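Local coordinates for protein Ufm1-specific protease (Caenorhabditis elegans, PDB 5EJJ) that acts as a thiol protease that hydrolyses the peptide bond at the C-terminal glycine of the ubiquitin-like modifier UFM1, releasing it from target proteins, at residues T351-H360 against T374-H382. Numbering follows the deposited sequence.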
loop_
_atom_site.group_PDB
_atom_site.type_symbol
_atom_site.label_atom_id
_atom_site.label_comp_id
_atom_site.label_asym_id
_atom_site.label_seq_id
_atom_site.Cartn_x
_atom_site.Cartn_y
_atom_site.Cartn_z
ATOM N N THR A 351 11.258 0.960 9.313
ATOM C CA THR A 351 12.419 0.708 8.465
ATOM C C THR A 351 13.086 2.022 8.144
ATOM O O THR A 351 12.446 3.066 8.177
ATOM C CB THR A 351 12.035 0.102 7.098
ATOM O OG1 THR A 351 11.224 1.036 6.360
ATOM C CG2 THR A 351 11.307 -1.202 7.273
ATOM N N ASN A 352 14.361 1.966 7.782
ATOM C CA ASN A 352 15.147 3.173 7.579
ATOM C C ASN A 352 14.717 3.996 6.375
ATOM O O ASN A 352 14.604 3.478 5.270
ATOM C CB ASN A 352 16.628 2.830 7.475
ATOM C CG ASN A 352 17.507 4.050 7.593
ATOM O OD1 ASN A 352 17.648 4.821 6.641
ATOM N ND2 ASN A 352 18.103 4.240 8.767
ATOM N N LYS A 353 14.501 5.289 6.599
ATOM C CA LYS A 353 13.975 6.180 5.560
ATOM C C LYS A 353 14.892 6.277 4.347
ATOM O O LYS A 353 14.430 6.562 3.238
ATOM C CB LYS A 353 13.677 7.578 6.128
ATOM C CG LYS A 353 14.833 8.204 6.928
ATOM C CD LYS A 353 14.380 8.754 8.292
ATOM C CE LYS A 353 13.510 10.003 8.153
ATOM N NZ LYS A 353 12.805 10.334 9.425
ATOM N N LYS A 354 16.182 6.022 4.561
ATOM C CA LYS A 354 17.181 6.174 3.501
ATOM C C LYS A 354 17.085 5.055 2.461
ATOM O O LYS A 354 17.343 5.277 1.274
ATOM C CB LYS A 354 18.601 6.234 4.086
ATOM C CG LYS A 354 18.827 7.343 5.112
ATOM C CD LYS A 354 18.890 8.722 4.467
ATOM C CE LYS A 354 19.047 9.791 5.534
ATOM N NZ LYS A 354 19.983 9.325 6.598
ATOM N N LEU A 355 16.714 3.863 2.923
ATOM C CA LEU A 355 16.565 2.690 2.068
ATOM C C LEU A 355 15.550 2.912 0.944
ATOM O O LEU A 355 14.538 3.589 1.135
ATOM C CB LEU A 355 16.133 1.478 2.910
ATOM C CG LEU A 355 17.138 0.566 3.634
ATOM C CD1 LEU A 355 18.487 1.240 3.821
ATOM C CD2 LEU A 355 16.570 0.101 4.985
ATOM N N ILE A 356 15.834 2.324 -0.217
ATOM C CA ILE A 356 14.931 2.329 -1.370
ATOM C C ILE A 356 13.854 1.239 -1.250
ATOM O O ILE A 356 14.150 0.111 -0.841
ATOM C CB ILE A 356 15.732 2.106 -2.665
ATOM C CG1 ILE A 356 16.737 3.240 -2.846
ATOM C CG2 ILE A 356 14.820 1.947 -3.881
ATOM C CD1 ILE A 356 17.538 3.127 -4.103
ATOM N N ARG A 357 12.606 1.580 -1.592
ATOM C CA ARG A 357 11.498 0.620 -1.560
ATOM C C ARG A 357 11.167 0.195 -2.986
ATOM O O ARG A 357 10.907 1.039 -3.840
ATOM C CB ARG A 357 10.271 1.223 -0.861
ATOM C CG ARG A 357 9.072 0.290 -0.664
ATOM C CD ARG A 357 7.841 1.103 -0.236
ATOM N NE ARG A 357 6.652 0.329 0.151
ATOM C CZ ARG A 357 6.118 0.323 1.380
ATOM N NH1 ARG A 357 6.672 1.035 2.369
ATOM N NH2 ARG A 357 5.021 -0.395 1.630
ATOM N N GLU A 358 11.214 -1.113 -3.233
ATOM C CA GLU A 358 10.912 -1.708 -4.541
ATOM C C GLU A 358 11.648 -1.076 -5.729
ATOM O O GLU A 358 11.054 -0.323 -6.499
ATOM C CB GLU A 358 9.402 -1.718 -4.787
ATOM C CG GLU A 358 8.641 -2.629 -3.821
ATOM C CD GLU A 358 7.169 -2.815 -4.189
ATOM O OE1 GLU A 358 6.377 -1.885 -3.891
ATOM O OE2 GLU A 358 6.817 -3.886 -4.767
ATOM N N PRO A 359 12.952 -1.378 -5.881
ATOM C CA PRO A 359 13.696 -0.843 -7.021
ATOM C C PRO A 359 13.241 -1.499 -8.299
ATOM O O PRO A 359 13.188 -0.835 -9.319
ATOM C CB PRO A 359 15.136 -1.253 -6.724
ATOM C CG PRO A 359 15.169 -1.456 -5.257
ATOM C CD PRO A 359 13.848 -2.057 -4.934
ATOM N N HIS A 360 12.880 -2.774 -8.249
ATOM C CA HIS A 360 12.502 -3.471 -9.475
ATOM C C HIS A 360 11.281 -2.848 -10.142
ATOM O O HIS A 360 10.907 -3.243 -11.245
ATOM C CB HIS A 360 12.259 -4.961 -9.218
ATOM C CG HIS A 360 10.824 -5.310 -8.986
ATOM N ND1 HIS A 360 10.212 -5.178 -7.753
ATOM C CD2 HIS A 360 9.878 -5.797 -9.825
ATOM C CE1 HIS A 360 8.953 -5.565 -7.845
ATOM N NE2 HIS A 360 8.724 -5.946 -9.093
ATOM N N THR A 374 6.537 -12.448 -10.488
ATOM C CA THR A 374 7.388 -11.533 -9.768
ATOM C C THR A 374 7.124 -11.695 -8.281
ATOM O O THR A 374 6.244 -12.453 -7.878
ATOM C CB THR A 374 7.102 -10.089 -10.203
ATOM O OG1 THR A 374 8.031 -9.197 -9.583
ATOM C CG2 THR A 374 5.682 -9.683 -9.807
ATOM N N VAL A 375 7.904 -10.986 -7.473
ATOM C CA VAL A 375 7.742 -11.002 -6.029
ATOM C C VAL A 375 6.403 -10.364 -5.672
ATOM O O VAL A 375 5.922 -9.480 -6.371
ATOM C CB VAL A 375 8.909 -10.261 -5.332
ATOM C CG1 VAL A 375 8.789 -8.762 -5.521
ATOM C CG2 VAL A 375 8.970 -10.608 -3.859
ATOM N N ASN A 376 5.808 -10.822 -4.577
ATOM C CA ASN A 376 4.423 -10.495 -4.248
ATOM C C ASN A 376 4.142 -9.130 -3.628
ATOM O O ASN A 376 3.301 -8.395 -4.136
ATOM C CB ASN A 376 3.835 -11.570 -3.353
ATOM C CG ASN A 376 2.342 -11.492 -3.282
ATOM O OD1 ASN A 376 1.751 -11.644 -2.208
ATOM N ND2 ASN A 376 1.711 -11.236 -4.428
ATOM N N GLY A 377 4.797 -8.803 -2.521
ATOM C CA GLY A 377 4.611 -7.498 -1.896
ATOM C C GLY A 377 5.773 -6.536 -2.105
ATOM O O GLY A 377 6.526 -6.674 -3.067
ATOM N N PRO A 378 5.921 -5.538 -1.215
ATOM C CA PRO A 378 7.087 -4.629 -1.197
ATOM C C PRO A 378 8.259 -5.105 -0.295
ATOM O O PRO A 378 8.052 -5.938 0.586
ATOM C CB PRO A 378 6.493 -3.338 -0.621
ATOM C CG PRO A 378 5.515 -3.841 0.363
ATOM C CD PRO A 378 4.870 -5.074 -0.294
ATOM N N TYR A 379 9.449 -4.545 -0.511
ATOM C CA TYR A 379 10.665 -4.888 0.233
ATOM C C TYR A 379 11.604 -3.683 0.125
ATOM O O TYR A 379 11.342 -2.776 -0.663
ATOM C CB TYR A 379 11.348 -6.108 -0.407
ATOM C CG TYR A 379 11.670 -5.848 -1.858
ATOM C CD1 TYR A 379 12.877 -5.280 -2.230
ATOM C CD2 TYR A 379 10.734 -6.102 -2.846
ATOM C CE1 TYR A 379 13.153 -4.997 -3.541
ATOM C CE2 TYR A 379 10.998 -5.826 -4.172
ATOM C CZ TYR A 379 12.211 -5.269 -4.519
ATOM O OH TYR A 379 12.477 -4.985 -5.845
ATOM N N ASN A 380 12.705 -3.676 0.878
ATOM C CA ASN A 380 13.766 -2.675 0.672
ATOM C C ASN A 380 15.032 -3.271 0.056
ATOM O O ASN A 380 15.225 -4.484 0.057
ATOM C CB ASN A 380 14.145 -1.949 1.966
ATOM C CG ASN A 380 13.107 -0.934 2.400
ATOM O OD1 ASN A 380 12.599 -0.157 1.581
ATOM N ND2 ASN A 380 12.778 -0.939 3.697
ATOM N N TYR A 381 15.898 -2.402 -0.452
ATOM C CA TYR A 381 17.148 -2.821 -1.071
ATOM C C TYR A 381 18.307 -2.576 -0.117
ATOM O O TYR A 381 18.733 -1.438 0.056
ATOM C CB TYR A 381 17.372 -2.023 -2.353
ATOM C CG TYR A 381 18.606 -2.405 -3.140
ATOM C CD1 TYR A 381 19.253 -3.617 -2.923
ATOM C CD2 TYR A 381 19.126 -1.548 -4.103
ATOM C CE1 TYR A 381 20.381 -3.961 -3.634
ATOM C CE2 TYR A 381 20.247 -1.885 -4.822
ATOM C CZ TYR A 381 20.874 -3.092 -4.586
ATOM O OH TYR A 381 21.999 -3.431 -5.305
ATOM N N HIS A 382 18.815 -3.641 0.500
ATOM C CA HIS A 382 20.023 -3.548 1.314
ATOM C C HIS A 382 21.234 -4.039 0.524
ATOM O O HIS A 382 21.108 -4.879 -0.371
ATOM C CB HIS A 382 19.888 -4.366 2.593
ATOM C CG HIS A 382 18.666 -4.042 3.391
ATOM N ND1 HIS A 382 18.728 -3.502 4.659
ATOM C CD2 HIS A 382 17.351 -4.198 3.111
ATOM C CE1 HIS A 382 17.504 -3.341 5.127
ATOM N NE2 HIS A 382 16.648 -3.751 4.205
#
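R357 and N380 face each other as a non-hydrogen-bonded antiparallel pair, a single beta bridge tying two loops together. The hydrogen bonds flank the pair: on one side E358 N donates to Y379 O (3.1 Å), on the other Y381 N donates to I356 O (3.1 Å). Weak CA-H...O contacts accompany them, N380 CA-H pointing at I356 O and R357 CA-H at Y379 O.

A second polar grip is made by one hydroxyl. Y379 OH accepts from the backbone N of H360 (3.3 Å) and is hydrogen-bonded to ND1 of H360 (3.0 Å), with either partner able to donate. The two rings meet rim to rim, their planes turned by 22°. With CG between its backbone N and carbonyl carbon (chi1 57°), Y379 puts its ring against E358 and P359, with OH reaching H360. A phenylalanine here would probably leave the backbone N and ND1 of H360 without their shared hydroxyl and the imidazole freer to turn.

Packing contacts follow. E358 CA makes a CH-pi contact over the Y379 ring, 4.2 Å from its centroid, while P359 CD lies obliquely by CE1. P359 CG also rests on Y381 CB (3.7 Å). The guanidinium end of the extended R357 chain lies alongside the P378 ring, and the E358 carboxylate packs on the same proline, CD 3.5 Å from P378 CA. L355 CD2 reaches CE1 of H382 (3.6 Å), with CG over that ring's face.

Helix 396-409 and strand 514-519 both touch the Y379 side chain. Y381, whose backbone N is bonded to I356 O, hydrogen-bonds through OH to the backbone O of D520, a probable active-site residue; the arrangement is thus an isolated antiparallel beta bridge beside the probable catalytic centre of a C78 peptidase.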